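Local coordinates for uncharacterized protein (Bacteroides thetaiotaomicron, PDB 4F54) that is of unknown function but belongs to the DUF4136 family and is probably a lipoprotein of the bacterial cell envelope, at residues L85-S90 / F140-V145; E105-Y110 / W125-A130; S163-F168 / E182-S187. All blocks are in the same frame, centred on the assembly; numbering follows the deposited sequence. Where two conformers were deposited one is given.

In the fold
Contact 1 lies in the core, its centre about 3 Å from the centre of the chain. It pairs the neighbouring strands 85-92 and 139-146, and its chemistry is backbone hydrogen bonding with a polar and an apolar face. Contact 3 is also buried. It builds on the next strand, 159-166, which bonds to 139-146, and packs that strand against helix 179-189 through Leu165 and Phe168 on Ala183 and Val184, and a water between two serines. Contact 2 lies farther out and is partly buried. It joins two loops between strands 85-92 and 139-146, mostly through aromatic rings. Glu143 ties contact 2 to contact 1: its OE2 meets Tyr127 OH at 2.6 Å and Trp107 NE1 at 2.9 Å.

Contact 1: residues L85-S90 / F140-V145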
# COMPACT_ATOMS: atom_id res chain seq x y z
N LEU A 85 -3.45 -13.08 -0.74
CA LEU A 85 -2.83 -11.76 -0.88
C LEU A 85 -3.12 -10.89 0.35
O LEU A 85 -4.20 -10.96 0.95
CB LEU A 85 -3.37 -11.09 -2.14
CG LEU A 85 -3.07 -11.67 -3.55
CD1 LEU A 85 -4.04 -11.04 -4.56
CD2 LEU A 85 -1.60 -11.34 -3.89
N GLY A 86 -2.11 -10.11 0.75
CA GLY A 86 -2.31 -9.10 1.80
C GLY A 86 -2.13 -7.73 1.24
O GLY A 86 -1.33 -7.55 0.32
N ILE A 87 -2.87 -6.74 1.75
CA ILE A 87 -2.65 -5.37 1.40
C ILE A 87 -2.40 -4.56 2.67
O ILE A 87 -3.16 -4.67 3.68
CB ILE A 87 -3.87 -4.78 0.65
CG1 ILE A 87 -4.16 -5.55 -0.65
CG2 ILE A 87 -3.70 -3.27 0.34
CD1 ILE A 87 -5.47 -5.15 -1.32
N GLN A 88 -1.35 -3.73 2.63
CA GLN A 88 -1.06 -2.79 3.71
C GLN A 88 -0.96 -1.39 3.10
O GLN A 88 -0.43 -1.21 1.98
CB GLN A 88 0.25 -3.16 4.45
CG GLN A 88 1.51 -3.22 3.56
CD GLN A 88 2.67 -3.93 4.19
OE1 GLN A 88 2.48 -4.77 5.09
NE2 GLN A 88 3.90 -3.59 3.78
N VAL A 89 -1.55 -0.42 3.81
CA VAL A 89 -1.70 0.98 3.35
C VAL A 89 -1.06 1.87 4.42
O VAL A 89 -1.30 1.68 5.62
CB VAL A 89 -3.17 1.40 3.15
CG1 VAL A 89 -3.28 2.84 2.61
CG2 VAL A 89 -3.94 0.44 2.19
N SER A 90 -0.27 2.84 3.99
CA SER A 90 0.34 3.84 4.87
C SER A 90 0.17 5.26 4.32
O SER A 90 0.24 5.49 3.12
CB SER A 90 1.83 3.59 5.06
OG SER A 90 2.08 2.26 5.51
N PHE A 140 0.39 8.49 -0.06
CA PHE A 140 0.12 7.10 0.37
C PHE A 140 1.05 6.11 -0.31
O PHE A 140 1.24 6.18 -1.49
CB PHE A 140 -1.31 6.66 0.09
CG PHE A 140 -2.39 7.49 0.80
CD1 PHE A 140 -2.85 8.69 0.27
CD2 PHE A 140 -2.99 7.00 1.97
CE1 PHE A 140 -3.87 9.40 0.93
CE2 PHE A 140 -3.99 7.72 2.63
CZ PHE A 140 -4.42 8.93 2.11
N ILE A 141 1.56 5.15 0.48
CA ILE A 141 2.31 3.96 -0.05
C ILE A 141 1.47 2.74 0.31
O ILE A 141 1.16 2.54 1.48
CB ILE A 141 3.72 3.76 0.57
CG1 ILE A 141 4.73 4.75 0.01
CG2 ILE A 141 4.29 2.35 0.30
CD1 ILE A 141 5.13 4.48 -1.44
N THR A 142 1.13 1.95 -0.70
CA THR A 142 0.32 0.76 -0.58
C THR A 142 1.11 -0.37 -1.19
O THR A 142 1.66 -0.25 -2.28
CB THR A 142 -1.03 0.92 -1.25
OG1 THR A 142 -1.70 2.01 -0.63
CG2 THR A 142 -1.88 -0.43 -1.21
N GLU A 143 1.18 -1.48 -0.48
CA GLU A 143 1.87 -2.71 -0.93
C GLU A 143 0.93 -3.91 -0.80
O GLU A 143 0.21 -4.08 0.20
CB GLU A 143 3.16 -2.95 -0.14
CG GLU A 143 4.21 -1.86 -0.38
CD GLU A 143 5.39 -2.00 0.59
OE1 GLU A 143 5.17 -2.13 1.80
OE2 GLU A 143 6.56 -2.00 0.13
N MSE A 144 1.02 -4.77 -1.81
CA MSE A 144 0.30 -6.02 -1.96
C MSE A 144 1.31 -7.13 -1.94
O MSE A 144 2.29 -7.12 -2.68
CB MSE A 144 -0.53 -6.07 -3.25
CG MSE A 144 -1.44 -7.29 -3.32
SE MSE A 144 -2.45 -7.26 -5.00
CE MSE A 144 -3.25 -5.43 -4.85
N VAL A 145 1.13 -8.03 -0.99
CA VAL A 145 2.09 -9.08 -0.67
C VAL A 145 1.51 -10.48 -0.98
O VAL A 145 0.28 -10.73 -0.85
CB VAL A 145 2.55 -9.02 0.83
CG1 VAL A 145 3.35 -7.73 1.11
CG2 VAL A 145 1.43 -9.19 1.84
O HOH W 1 2.14 0.63 3.31
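Gln88 and Glu143 meet across two antiparallel strands through both backbone and side chain. Their backbones form a hydrogen-bonded pair, with Gln88 N 2.9 Å from Glu143 O. On the face that carries both side chains, Gln88 NE2 donates to Glu143 OE1 at 2.8 Å. The oxygen is met on its anti side, 28° out of the carboxylate plane. Gln88 CG stands between the backbone N and the carbonyl carbon (chi1 58°), and the chain then runs extended to the amide. Tyr113 also bonds Glu143 OE1, while Tyr127 and Trp107 bond OE2. Four partners thus grip this buried carboxylate and probably fix its rotation.

On the same face Val145 CG2 lies over Gly86, 3.7 Å from its CA; a side chain there would probably crowd it. This end is close-packed. Toward Ser90 and Ile141 the same face is looser and takes in water 1. The water lies 2.7 Å from Ser90 OG and donates to Ile141 O at 2.8 Å. The other face is mostly apolar. Ile87 CG2 touches Thr142 CG2 at 3.7 Å. Ile87 and selenomethionine Met144 lie side by side, with Ile87 CD1 4.2 Å from Met144 CE. Thr142 OG1 bonds Tyr65 of helix 56-70, and that helix covers this face through Tyr65 and Met69. Such a strand pair, with helices on one face of a mixed sheet, is typical of a two-layer alpha/beta fold.

Contact 2: residues E105-Y110 / W125-A130; sequences EWWWGY and WYYPYA
Trp108 overlaps Trp125 in an offset stack, five-membered ring on five-membered ring. The centroids of these two rings are 4.4 Å apart and the planes differ by only 8°. The closest atoms are Trp108 NE1 and Trp125 CD1, at 3.4 Å. The opposite face of the Trp108 indole is covered by Glu105 CB, which lies over its centre. Trp108 CZ2 also reaches Tyr127 CD1 at 3.7 Å, with the two rings set obliquely. Trp108, Trp125 and Tyr127 thus form an aromatic cluster between a 3-10 turn, residues 106-109, and the irregular chain 125-130.

Glu105 CG makes a CH-pi contact with Tyr127, 3.8 Å from the ring centroid and 6° off its normal. The Glu105 chain bends at chi2 (84°), which places CD beside the ring; Glu105 OE2 lies 3.4 Å from Tyr127 CG. Gln103 bonds the other oxygen, OE1. An alanine in place of Tyr127 would probably open a gap beside Trp108 and Glu105 CG and leave Glu143 and Thr162 without a shared hydroxyl partner. That hydroxyl, Tyr127 OH, meets the Trp107 ring at its edge, 3.5 Å from Trp107 CZ2. The two side chains point tip to tip.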
# COMPACT_ATOMS: atom_id res chain seq x y z
N GLU A 105 13.25 1.57 -1.50
CA GLU A 105 12.09 1.34 -0.62
C GLU A 105 12.35 2.10 0.69
O GLU A 105 12.61 1.50 1.75
CB GLU A 105 11.93 -0.16 -0.34
CG GLU A 105 11.69 -0.99 -1.59
CD GLU A 105 12.94 -1.40 -2.36
OE1 GLU A 105 14.05 -1.16 -1.86
OE2 GLU A 105 12.77 -1.91 -3.50
N TRP A 106 12.29 3.43 0.62
CA TRP A 106 12.73 4.29 1.72
C TRP A 106 11.83 4.16 2.91
O TRP A 106 12.25 4.41 4.01
CB TRP A 106 12.90 5.77 1.30
CG TRP A 106 11.93 6.27 0.26
CD1 TRP A 106 12.15 6.45 -1.09
CD2 TRP A 106 10.52 6.66 0.47
NE1 TRP A 106 11.01 6.89 -1.74
CE2 TRP A 106 9.99 7.03 -0.86
CE3 TRP A 106 9.67 6.74 1.59
CZ2 TRP A 106 8.68 7.46 -1.04
CZ3 TRP A 106 8.35 7.17 1.38
CH2 TRP A 106 7.87 7.51 0.09
N TRP A 107 10.59 3.69 2.71
CA TRP A 107 9.61 3.58 3.76
C TRP A 107 10.06 2.57 4.74
O TRP A 107 9.64 2.64 5.87
CB TRP A 107 8.21 3.29 3.21
CG TRP A 107 8.18 2.29 2.07
CD1 TRP A 107 7.97 0.92 2.16
CD2 TRP A 107 8.38 2.57 0.64
NE1 TRP A 107 8.02 0.34 0.93
CE2 TRP A 107 8.23 1.30 -0.04
CE3 TRP A 107 8.65 3.70 -0.11
CZ2 TRP A 107 8.42 1.18 -1.41
CZ3 TRP A 107 8.78 3.57 -1.50
CH2 TRP A 107 8.64 2.32 -2.13
N TRP A 108 10.94 1.63 4.34
CA TRP A 108 11.50 0.66 5.30
C TRP A 108 12.31 1.31 6.37
O TRP A 108 12.57 0.66 7.40
CB TRP A 108 12.42 -0.34 4.64
CG TRP A 108 11.74 -1.26 3.68
CD1 TRP A 108 10.39 -1.55 3.55
CD2 TRP A 108 12.40 -2.05 2.67
NE1 TRP A 108 10.17 -2.44 2.54
CE2 TRP A 108 11.34 -2.78 1.97
CE3 TRP A 108 13.73 -2.22 2.28
CZ2 TRP A 108 11.62 -3.63 0.91
CZ3 TRP A 108 13.98 -3.11 1.24
CH2 TRP A 108 12.95 -3.79 0.58
N GLY A 109 12.77 2.53 6.15
CA GLY A 109 13.54 3.27 7.15
C GLY A 109 12.70 3.82 8.30
O GLY A 109 13.26 4.30 9.27
N TYR A 110 11.37 3.78 8.20
CA TYR A 110 10.52 4.22 9.30
C TYR A 110 10.45 3.10 10.33
O TYR A 110 9.99 1.98 9.99
CB TYR A 110 9.10 4.54 8.82
CG TYR A 110 8.18 4.96 9.92
CD1 TYR A 110 8.53 6.01 10.75
CD2 TYR A 110 7.00 4.28 10.18
CE1 TYR A 110 7.71 6.40 11.79
CE2 TYR A 110 6.15 4.68 11.20
CZ TYR A 110 6.52 5.73 12.01
OH TYR A 110 5.71 6.09 13.05
N TRP A 125 11.54 -8.51 3.65
CA TRP A 125 10.83 -8.22 2.43
C TRP A 125 11.61 -8.65 1.20
O TRP A 125 12.87 -8.66 1.23
CB TRP A 125 10.58 -6.70 2.25
CG TRP A 125 9.77 -6.10 3.35
CD1 TRP A 125 10.21 -5.26 4.36
CD2 TRP A 125 8.36 -6.32 3.62
NE1 TRP A 125 9.18 -4.92 5.20
CE2 TRP A 125 8.03 -5.51 4.78
CE3 TRP A 125 7.37 -7.06 3.00
CZ2 TRP A 125 6.74 -5.51 5.32
CZ3 TRP A 125 6.07 -7.04 3.53
CH2 TRP A 125 5.77 -6.29 4.68
N TYR A 126 10.87 -8.93 0.12
CA TYR A 126 11.49 -9.22 -1.17
C TYR A 126 10.79 -8.36 -2.21
O TYR A 126 9.57 -8.54 -2.37
CB TYR A 126 11.37 -10.68 -1.58
CG TYR A 126 12.24 -11.00 -2.77
CD1 TYR A 126 13.61 -11.10 -2.60
CD2 TYR A 126 11.72 -11.12 -4.04
CE1 TYR A 126 14.44 -11.41 -3.67
CE2 TYR A 126 12.54 -11.41 -5.10
CZ TYR A 126 13.91 -11.50 -4.92
OH TYR A 126 14.78 -11.78 -5.98
N TYR A 127 11.56 -7.50 -2.90
CA TYR A 127 11.06 -6.65 -4.00
C TYR A 127 11.53 -7.15 -5.34
O TYR A 127 12.73 -7.11 -5.62
CB TYR A 127 11.51 -5.15 -3.81
CG TYR A 127 10.36 -4.25 -3.45
CD1 TYR A 127 9.76 -4.31 -2.20
CD2 TYR A 127 9.83 -3.34 -4.39
CE1 TYR A 127 8.71 -3.50 -1.83
CE2 TYR A 127 8.75 -2.55 -4.04
CZ TYR A 127 8.19 -2.62 -2.75
OH TYR A 127 7.10 -1.86 -2.37
N PRO A 128 10.59 -7.67 -6.17
CA PRO A 128 10.99 -8.25 -7.47
C PRO A 128 11.00 -7.28 -8.61
O PRO A 128 11.16 -7.66 -9.78
CB PRO A 128 9.95 -9.35 -7.69
CG PRO A 128 8.77 -8.91 -6.92
CD PRO A 128 9.22 -8.05 -5.79
N TYR A 129 10.85 -6.00 -8.29
CA TYR A 129 10.88 -4.93 -9.29
C TYR A 129 11.44 -3.62 -8.69
O TYR A 129 11.52 -3.46 -7.44
CB TYR A 129 9.45 -4.71 -9.84
CG TYR A 129 8.38 -4.57 -8.76
CD1 TYR A 129 8.13 -3.34 -8.12
CD2 TYR A 129 7.65 -5.64 -8.37
CE1 TYR A 129 7.12 -3.24 -7.18
CE2 TYR A 129 6.68 -5.58 -7.36
CZ TYR A 129 6.38 -4.36 -6.80
OH TYR A 129 5.45 -4.28 -5.83
N ALA A 130 11.87 -2.73 -9.58
CA ALA A 130 12.38 -1.41 -9.21
C ALA A 130 11.23 -0.45 -8.85
O ALA A 130 10.11 -0.53 -9.40
CB ALA A 130 13.21 -0.78 -10.36

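Contact 3: residues S163-F168 / E182-S187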
# COMPACT_ATOMS: atom_id res chain seq x y z
N SER A 163 1.79 0.83 -5.01
CA SER A 163 1.34 2.11 -5.52
C SER A 163 1.81 3.24 -4.62
O SER A 163 2.03 3.06 -3.40
CB SER A 163 -0.19 2.15 -5.73
OG SER A 163 -0.84 2.10 -4.48
N TYR A 164 1.98 4.39 -5.27
CA TYR A 164 2.32 5.63 -4.64
C TYR A 164 1.34 6.68 -5.13
O TYR A 164 1.31 7.01 -6.33
CB TYR A 164 3.74 6.02 -4.88
CG TYR A 164 4.28 7.21 -4.13
CD1 TYR A 164 4.07 7.33 -2.76
CD2 TYR A 164 5.13 8.12 -4.74
CE1 TYR A 164 4.62 8.40 -2.06
CE2 TYR A 164 5.69 9.19 -4.06
CZ TYR A 164 5.43 9.31 -2.70
OH TYR A 164 6.01 10.37 -1.98
N LEU A 165 0.54 7.19 -4.20
CA LEU A 165 -0.45 8.26 -4.51
C LEU A 165 0.10 9.56 -3.92
O LEU A 165 0.32 9.62 -2.70
CB LEU A 165 -1.77 7.91 -3.83
CG LEU A 165 -2.27 6.48 -4.04
CD1 LEU A 165 -3.69 6.31 -3.47
CD2 LEU A 165 -2.25 6.10 -5.52
N THR A 166 0.30 10.58 -4.73
CA THR A 166 1.05 11.77 -4.27
C THR A 166 0.63 13.00 -5.05
O THR A 166 -0.27 12.91 -5.87
CB THR A 166 2.58 11.51 -4.32
OG1 THR A 166 3.26 12.56 -3.62
CG2 THR A 166 3.10 11.41 -5.75
N GLY A 167 1.25 14.15 -4.79
CA GLY A 167 0.94 15.32 -5.58
C GLY A 167 -0.48 15.86 -5.45
O GLY A 167 -0.99 16.53 -6.34
N PHE A 168 -1.10 15.61 -4.31
CA PHE A 168 -2.48 16.03 -4.08
C PHE A 168 -2.62 17.54 -3.93
O PHE A 168 -1.89 18.19 -3.18
CB PHE A 168 -3.03 15.38 -2.83
CG PHE A 168 -3.34 13.91 -2.97
CD1 PHE A 168 -4.54 13.49 -3.53
CD2 PHE A 168 -2.47 12.95 -2.48
CE1 PHE A 168 -4.84 12.16 -3.65
CE2 PHE A 168 -2.78 11.59 -2.60
CZ PHE A 168 -3.98 11.21 -3.19
N GLU A 182 -10.43 8.67 -5.38
CA GLU A 182 -10.25 8.76 -6.83
C GLU A 182 -8.84 8.25 -7.24
O GLU A 182 -8.69 7.52 -8.25
CB GLU A 182 -10.51 10.18 -7.34
CG GLU A 182 -11.96 10.65 -7.17
CD GLU A 182 -12.16 12.13 -7.52
OE1 GLU A 182 -11.26 12.72 -8.13
OE2 GLU A 182 -13.21 12.69 -7.18
N ALA A 183 -7.85 8.57 -6.43
CA ALA A 183 -6.47 8.06 -6.63
C ALA A 183 -6.38 6.53 -6.45
O ALA A 183 -5.78 5.84 -7.29
CB ALA A 183 -5.44 8.79 -5.77
N VAL A 184 -7.02 5.98 -5.41
CA VAL A 184 -7.09 4.53 -5.24
C VAL A 184 -7.71 3.90 -6.48
O VAL A 184 -7.15 2.97 -7.05
CB VAL A 184 -7.76 4.12 -3.90
CG1 VAL A 184 -8.01 2.61 -3.85
CG2 VAL A 184 -6.94 4.59 -2.71
N ASN A 185 -8.87 4.41 -6.93
CA ASN A 185 -9.54 3.87 -8.12
C ASN A 185 -8.62 3.93 -9.32
O ASN A 185 -8.52 2.96 -10.09
CB ASN A 185 -10.82 4.64 -8.40
CG ASN A 185 -11.91 4.36 -7.37
OD1 ASN A 185 -11.83 3.40 -6.62
ND2 ASN A 185 -12.92 5.24 -7.32
N GLN A 186 -7.88 5.03 -9.45
CA GLN A 186 -6.96 5.17 -10.58
C GLN A 186 -5.82 4.17 -10.58
O GLN A 186 -5.43 3.66 -11.63
CB GLN A 186 -6.40 6.60 -10.66
CG GLN A 186 -5.35 6.82 -11.75
CD GLN A 186 -5.86 6.54 -13.16
OE1 GLN A 186 -7.00 6.90 -13.51
NE2 GLN A 186 -5.01 5.94 -13.99
N SER A 187 -5.32 3.86 -9.39
CA SER A 187 -4.22 2.89 -9.25
C SER A 187 -4.64 1.52 -9.77
O SER A 187 -3.84 0.81 -10.40
CB SER A 187 -3.70 2.80 -7.81
OG SER A 187 -4.57 2.07 -6.91
O HOH W 2 -3.45 2.51 -4.36
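This is a helix-on-sheet contact, buried, between an inner strand and the last helix of the chain. It belongs to the alpha/beta layering of the fold, in which helices 56-70 and 179-189 cover one face of the mixed sheet. Strand 159-166 lies between strands 18-23 and 139-146. The axes of the short segments, strand 163-166 and helix 182-187, pass 9.2 Å apart. Their directions differ by 146°, so the helix runs roughly back against the strand.

The strand alternates in the usual way. Ser163 and Leu165 point toward the helix, while Tyr164 and Thr166 point away. Leu165 carries most of the apolar packing. Its CD1 is anti to CA (chi2 -172°), which carries this methyl out to the helix. There Leu165 CD1 touches Ala183 CB and Val184 CG2, each at 3.8 Å. The other branch, Leu165 CD2, is 4.0 Å from Ala183 O. Phe168, just past the strand, brings its ring tip in on Ala183 as well, with Phe168 CZ 3.8 Å from Ala183 CB. The single methyl of Ala183 therefore meets both Leu165 and Phe168. Val184 also packs on Ala64 and Tyr65 of helix 56-70, so it joins the two helices over the sheet.

Near Ser163 the contact becomes polar. Ser163 CB and Ser187 CB are 4.1 Å apart, and water 2 links their hydroxyls. The water lies 2.6 Å from Ser163 OG and donates to Ser187 OG. Ser187 OG sits between its backbone N and carbonyl carbon (chi1 75°) and passes its own hydrogen back to the helix. It donates to Val184 O at 2.7 Å, in the carbonyl plane and on a lone pair.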